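Local coordinates for protein putative PTS system, cellobiose-specific IIA component (Streptococcus mutans, PDB 3L8R) that probably serves as the IIA component of a cellobiose-type phosphotransferase system, passing a phosphoryl group along during sugar uptake as a trimer that binds one magnesium ion, at residues M18-A26 with L77-K88. Sequence-based numbering, arbitrary orientation.
Sequences MNTEELQVA and LLQEYASGTEIK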
ATOM      1  N   MET A  18     -19.882 -17.587  -5.237  1.00 38.67           N
ATOM      2  CA  MET A  18     -19.426 -16.388  -4.484  1.00 39.23           C
ATOM      3  C   MET A  18     -20.308 -16.078  -3.277  1.00 38.62           C
ATOM      4  O   MET A  18     -21.148 -15.162  -3.362  1.00 39.51           O
ATOM      5  CB  MET A  18     -19.360 -15.177  -5.418  1.00 38.87           C
ATOM      6  CG  MET A  18     -18.268 -14.233  -5.066  1.00 40.53           C
ATOM      7  SD  MET A  18     -17.075 -14.007  -6.407  1.00 42.84           S
ATOM      8  CE  MET A  18     -18.067 -14.574  -7.797  1.00 45.36           C
ATOM      9  N   ASN A  19     -20.210 -16.856  -2.193  1.00 37.50           N
ATOM     10  CA  ASN A  19     -19.661 -18.248  -2.147  1.00 36.92           C
ATOM     11  C   ASN A  19     -18.301 -18.389  -1.495  1.00 35.97           C
ATOM     12  O   ASN A  19     -17.284 -18.014  -2.082  1.00 35.01           O
ATOM     13  CB  ASN A  19     -19.741 -18.948  -3.505  1.00 37.50           C
ATOM     14  CG  ASN A  19     -19.400 -20.423  -3.441  1.00 38.93           C
ATOM     15  OD1 ASN A  19     -18.895 -20.995  -4.417  1.00 40.28           O
ATOM     16  ND2 ASN A  19     -19.671 -21.047  -2.308  1.00 40.32           N
ATOM     17  N   THR A  20     -18.316 -18.929  -0.268  1.00 35.69           N
ATOM     18  CA  THR A  20     -17.176 -18.855   0.680  1.00 35.89           C
ATOM     19  C   THR A  20     -15.931 -19.552   0.198  1.00 34.61           C
ATOM     20  O   THR A  20     -14.821 -19.023   0.287  1.00 34.52           O
ATOM     21  CB  THR A  20     -17.509 -19.494   2.038  1.00 36.39           C
ATOM     22  OG1 THR A  20     -18.928 -19.559   2.194  1.00 39.60           O
ATOM     23  CG2 THR A  20     -16.882 -18.698   3.204  1.00 36.66           C
ATOM     24  N   GLU A  21     -16.137 -20.749  -0.318  1.00 33.75           N
ATOM     25  CA  GLU A  21     -15.066 -21.568  -0.840  1.00 33.26           C
ATOM     26  C   GLU A  21     -14.382 -20.836  -1.987  1.00 31.44           C
ATOM     27  O   GLU A  21     -13.169 -20.753  -2.037  1.00 30.88           O
ATOM     28  CB  GLU A  21     -15.597 -22.961  -1.276  1.00 33.67           C
ATOM     29  CG  GLU A  21     -17.058 -23.268  -0.891  1.00 36.25           C
ATOM     30  CD  GLU A  21     -17.350 -23.133   0.581  1.00 38.14           C
ATOM     31  OE1 GLU A  21     -16.735 -23.844   1.396  1.00 40.05           O
ATOM     32  OE2 GLU A  21     -18.224 -22.316   0.923  1.00 41.59           O
ATOM     33  N   GLU A  22     -15.183 -20.262  -2.869  1.00 30.85           N
ATOM     34  CA  GLU A  22     -14.679 -19.510  -4.027  1.00 30.44           C
ATOM     35  C   GLU A  22     -13.863 -18.290  -3.653  1.00 29.30           C
ATOM     36  O   GLU A  22     -12.777 -18.064  -4.218  1.00 29.82           O
ATOM     37  CB  GLU A  22     -15.828 -19.059  -4.893  1.00 31.11           C
ATOM     38  CG  GLU A  22     -15.645 -19.381  -6.365  1.00 34.97           C
ATOM     39  CD  GLU A  22     -16.841 -18.929  -7.209  1.00 38.33           C
ATOM     40  OE1 GLU A  22     -17.966 -18.811  -6.646  1.00 39.33           O
ATOM     41  OE2 GLU A  22     -16.640 -18.687  -8.427  1.00 40.11           O
ATOM     42  N   LEU A  23     -14.372 -17.522  -2.694  1.00 27.55           N
ATOM     43  CA  LEU A  23     -13.699 -16.319  -2.201  1.00 26.05           C
ATOM     44  C   LEU A  23     -12.458 -16.614  -1.379  1.00 25.47           C
ATOM     45  O   LEU A  23     -11.512 -15.826  -1.386  1.00 25.07           O
ATOM     46  CB  LEU A  23     -14.632 -15.529  -1.316  1.00 25.93           C
ATOM     47  CG  LEU A  23     -15.916 -15.028  -1.914  1.00 26.64           C
ATOM     48  CD1 LEU A  23     -16.696 -14.344  -0.795  1.00 27.14           C
ATOM     49  CD2 LEU A  23     -15.594 -14.064  -3.066  1.00 29.75           C
ATOM     50  N   GLN A  24     -12.457 -17.723  -0.643  1.00 24.05           N
ATOM     51  CA  GLN A  24     -11.217 -18.086   0.036  1.00 23.51           C
ATOM     52  C   GLN A  24     -10.184 -18.495  -1.015  1.00 22.29           C
ATOM     53  O   GLN A  24      -9.038 -18.081  -0.926  1.00 21.14           O
ATOM     54  CB  GLN A  24     -11.441 -19.194   1.063  1.00 24.07           C
ATOM     55  CG  GLN A  24     -12.354 -18.813   2.219  1.00 24.47           C
ATOM     56  CD  GLN A  24     -12.794 -20.041   3.037  1.00 29.81           C
ATOM     57  OE1 GLN A  24     -11.992 -20.641   3.765  1.00 29.75           O
ATOM     58  NE2 GLN A  24     -14.081 -20.408   2.921  1.00 30.96           N
ATOM     59  N   VAL A  25     -10.612 -19.261  -2.028  1.00 20.91           N
ATOM     60  CA  VAL A  25      -9.700 -19.691  -3.096  1.00 20.58           C
ATOM     61  C   VAL A  25      -9.082 -18.463  -3.750  1.00 20.30           C
ATOM     62  O   VAL A  25      -7.862 -18.299  -3.715  1.00 20.37           O
ATOM     63  CB  VAL A  25     -10.397 -20.528  -4.189  1.00 20.56           C
ATOM     64  CG1 VAL A  25      -9.355 -21.088  -5.191  1.00 20.31           C
ATOM     65  CG2 VAL A  25     -11.129 -21.665  -3.559  1.00 21.75           C
ATOM     66  N   ALA A  26      -9.947 -17.594  -4.300  1.00 19.78           N
ATOM     67  CA  ALA A  26      -9.595 -16.264  -4.828  1.00 18.59           C
ATOM     68  C   ALA A  26      -8.630 -15.508  -3.920  1.00 18.45           C
ATOM     69  O   ALA A  26      -7.639 -14.997  -4.378  1.00 17.59           O
ATOM     70  CB  ALA A  26     -10.850 -15.440  -5.055  1.00 18.40           C
ATOM     71  N   LEU A  77     -13.055 -10.474  -9.449  1.00 32.72           N
ATOM     72  CA  LEU A  77     -13.881 -10.177  -8.283  1.00 32.50           C
ATOM     73  C   LEU A  77     -14.594  -8.854  -8.408  1.00 32.97           C
ATOM     74  O   LEU A  77     -15.821  -8.794  -8.235  1.00 33.02           O
ATOM     75  CB  LEU A  77     -13.041 -10.164  -7.036  1.00 32.36           C
ATOM     76  CG  LEU A  77     -12.514 -11.515  -6.610  1.00 31.62           C
ATOM     77  CD1 LEU A  77     -11.756 -11.270  -5.335  1.00 31.78           C
ATOM     78  CD2 LEU A  77     -13.652 -12.507  -6.417  1.00 26.91           C
ATOM     79  N   LEU A  78     -13.833  -7.793  -8.680  1.00 33.11           N
ATOM     80  CA  LEU A  78     -14.419  -6.473  -8.896  1.00 33.70           C
ATOM     81  C   LEU A  78     -15.510  -6.532  -9.972  1.00 34.85           C
ATOM     82  O   LEU A  78     -16.617  -6.057  -9.765  1.00 34.69           O
ATOM     83  CB  LEU A  78     -13.335  -5.491  -9.304  1.00 32.98           C
ATOM     84  CG  LEU A  78     -12.648  -4.592  -8.280  1.00 31.74           C
ATOM     85  CD1 LEU A  78     -12.765  -5.050  -6.885  1.00 30.87           C
ATOM     86  CD2 LEU A  78     -11.191  -4.389  -8.670  1.00 31.57           C
ATOM     87  N   GLN A  79     -15.194  -7.160 -11.100  1.00 36.28           N
ATOM     88  CA  GLN A  79     -16.102  -7.220 -12.252  1.00 38.12           C
ATOM     89  C   GLN A  79     -17.363  -8.047 -11.915  1.00 37.94           C
ATOM     90  O   GLN A  79     -18.478  -7.687 -12.326  1.00 38.32           O
ATOM     91  CB  GLN A  79     -15.353  -7.759 -13.495  1.00 38.69           C
ATOM     92  CG  GLN A  79     -15.877  -7.278 -14.850  1.00 43.05           C
ATOM     93  CD  GLN A  79     -14.891  -6.376 -15.636  1.00 47.59           C
ATOM     94  OE1 GLN A  79     -13.661  -6.537 -15.566  1.00 48.67           O
ATOM     95  NE2 GLN A  79     -15.448  -5.446 -16.420  1.00 48.63           N
ATOM     96  N   GLU A  80     -17.178  -9.139 -11.165  1.00 37.81           N
ATOM     97  CA  GLU A  80     -18.276  -9.878 -10.554  1.00 37.70           C
ATOM     98  C   GLU A  80     -19.113  -8.984  -9.664  1.00 37.56           C
ATOM     99  O   GLU A  80     -20.336  -8.984  -9.766  1.00 38.29           O
ATOM    100  CB  GLU A  80     -17.767 -11.053  -9.722  1.00 37.80           C
ATOM    101  CG  GLU A  80     -17.678 -12.386 -10.440  1.00 40.91           C
ATOM    102  CD  GLU A  80     -19.042 -13.000 -10.800  1.00 43.89           C
ATOM    103  OE1 GLU A  80     -20.075 -12.662 -10.160  1.00 44.31           O
ATOM    104  OE2 GLU A  80     -19.070 -13.832 -11.739  1.00 44.11           O
ATOM    105  N   TYR A  81     -18.472  -8.231  -8.773  1.00 37.44           N
ATOM    106  CA  TYR A  81     -19.217  -7.310  -7.921  1.00 36.79           C
ATOM    107  C   TYR A  81     -19.988  -6.286  -8.762  1.00 36.71           C
ATOM    108  O   TYR A  81     -21.143  -5.957  -8.436  1.00 36.95           O
ATOM    109  CB  TYR A  81     -18.313  -6.587  -6.906  1.00 36.72           C
ATOM    110  CG  TYR A  81     -19.002  -5.399  -6.211  1.00 36.41           C
ATOM    111  CD1 TYR A  81     -18.919  -4.104  -6.738  1.00 36.50           C
ATOM    112  CD2 TYR A  81     -19.761  -5.584  -5.062  1.00 35.21           C
ATOM    113  CE1 TYR A  81     -19.566  -3.026  -6.130  1.00 35.72           C
ATOM    114  CE2 TYR A  81     -20.398  -4.514  -4.441  1.00 36.06           C
ATOM    115  CZ  TYR A  81     -20.298  -3.232  -4.978  1.00 37.09           C
ATOM    116  OH  TYR A  81     -20.948  -2.158  -4.364  1.00 36.90           O
ATOM    117  N   ALA A  82     -19.345  -5.753  -9.804  1.00 36.21           N
ATOM    118  CA  ALA A  82     -19.959  -4.698 -10.620  1.00 36.38           C
ATOM    119  C   ALA A  82     -21.218  -5.203 -11.334  1.00 36.34           C
ATOM    120  O   ALA A  82     -22.132  -4.442 -11.571  1.00 36.34           O
ATOM    121  CB  ALA A  82     -18.971  -4.135 -11.616  1.00 36.05           C
ATOM    122  N   SER A  83     -21.271  -6.498 -11.631  1.00 36.51           N
ATOM    123  CA  SER A  83     -22.402  -7.089 -12.322  1.00 36.50           C
ATOM    124  C   SER A  83     -23.556  -7.448 -11.398  1.00 36.58           C
ATOM    125  O   SER A  83     -24.530  -8.073 -11.845  1.00 37.41           O
ATOM    126  CB  SER A  83     -21.957  -8.332 -13.086  1.00 36.97           C
ATOM    127  OG  SER A  83     -21.973  -9.484 -12.246  1.00 38.94           O
ATOM    128  N   GLY A  84     -23.459  -7.076 -10.121  1.00 36.33           N
ATOM    129  CA  GLY A  84     -24.538  -7.272  -9.158  1.00 35.12           C
ATOM    130  C   GLY A  84     -24.385  -8.448  -8.220  1.00 35.84           C
ATOM    131  O   GLY A  84     -25.182  -8.602  -7.296  1.00 35.39           O
ATOM    132  N   THR A  85     -23.374  -9.293  -8.440  1.00 36.54           N
ATOM    133  CA  THR A  85     -23.098 -10.411  -7.506  1.00 37.15           C
ATOM    134  C   THR A  85     -22.636  -9.918  -6.111  1.00 36.59           C
ATOM    135  O   THR A  85     -21.787  -9.055  -5.993  1.00 36.29           O
ATOM    136  CB  THR A  85     -22.050 -11.448  -8.067  1.00 37.66           C
ATOM    137  OG1 THR A  85     -22.231 -11.623  -9.479  1.00 38.29           O
ATOM    138  CG2 THR A  85     -22.186 -12.825  -7.352  1.00 37.00           C
ATOM    139  N   GLU A  86     -23.236 -10.475  -5.070  1.00 36.41           N
ATOM    140  CA  GLU A  86     -22.942 -10.114  -3.698  1.00 35.57           C
ATOM    141  C   GLU A  86     -21.697 -10.843  -3.259  1.00 34.12           C
ATOM    142  O   GLU A  86     -21.525 -12.012  -3.619  1.00 34.54           O
ATOM    143  CB  GLU A  86     -24.102 -10.501  -2.783  1.00 36.06           C
ATOM    144  CG  GLU A  86     -25.360  -9.635  -2.946  1.00 40.97           C
ATOM    145  CD  GLU A  86     -25.051  -8.147  -2.935  1.00 47.86           C
ATOM    146  OE1 GLU A  86     -25.452  -7.446  -3.900  1.00 48.90           O
ATOM    147  OE2 GLU A  86     -24.391  -7.691  -1.962  1.00 51.56           O
ATOM    148  N   ILE A  87     -20.863 -10.153  -2.466  1.00 31.83           N
ATOM    149  CA  ILE A  87     -19.541 -10.623  -2.040  1.00 28.90           C
ATOM    150  C   ILE A  87     -19.256 -10.131  -0.637  1.00 28.05           C
ATOM    151  O   ILE A  87     -18.994  -8.943  -0.445  1.00 26.77           O
ATOM    152  CB  ILE A  87     -18.423 -10.105  -2.983  1.00 28.72           C
ATOM    153  CG1 ILE A  87     -18.491 -10.779  -4.353  1.00 25.94           C
ATOM    154  CG2 ILE A  87     -17.015 -10.215  -2.343  1.00 27.12           C
ATOM    155  CD1 ILE A  87     -17.337 -10.385  -5.246  1.00 20.96           C
ATOM    156  N   LYS A  88     -19.320 -11.031   0.344  1.00 27.52           N
ATOM    157  CA  LYS A  88     -19.014 -10.631   1.713  1.00 28.20           C
ATOM    158  C   LYS A  88     -17.541 -10.691   1.882  1.00 26.88           C
ATOM    159  O   LYS A  88     -16.925 -11.739   1.796  1.00 27.72           O
ATOM    160  CB  LYS A  88     -19.742 -11.431   2.787  1.00 27.97           C
ATOM    161  CG  LYS A  88     -21.247 -11.164   2.805  1.00 34.67           C
ATOM    162  CD  LYS A  88     -21.680  -9.668   2.501  1.00 38.82           C
ATOM    163  CE  LYS A  88     -22.402  -9.507   1.151  1.00 39.06           C
ATOM    164  NZ  LYS A  88     -22.022  -8.222   0.504  1.00 41.72           N
TER
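Met18 and Ile87 bring their CA atoms nearest, 6.3 Å apart, where the residue just ahead of helix 20-49 lies by the loop after helix 53-82; at the other end Ala26, in the first helix, faces Leu77 on the second, with 8.2 Å between their CA atoms. Met18 carries most of the contact. Bent at chi2 (120°) and chi3 (20°), its chain lays CG against Ile87 CG1 at 3.5 Å and passes SD over Leu77 CD2 at 3.7 Å. The bend then delivers CE against Glu80, 3.5 Å from its CG and close to the carboxylate as well. Within its own segment, Met18 N donates to Glu22 OE1, which receives it nearly in line with the C-O bond. Deeper in, Leu23 spreads its two methyls. CD2 touches both Leu77 CD2 and Ile87 CG2, 4.2 Å from each, and CD1 rests on the carbonyl of Lys88, 3.7 Å from its O. Ala26 CB closes the inner end against Leu77 CD1. The contact thus joins the N-terminus of helix 20-49 to the C-terminal end of helix 53-82 and the linker leading to helix 91-118, at one end of the three-helix subunit, where Leu77 also packs on Ile91 of a second subunit in the trimer.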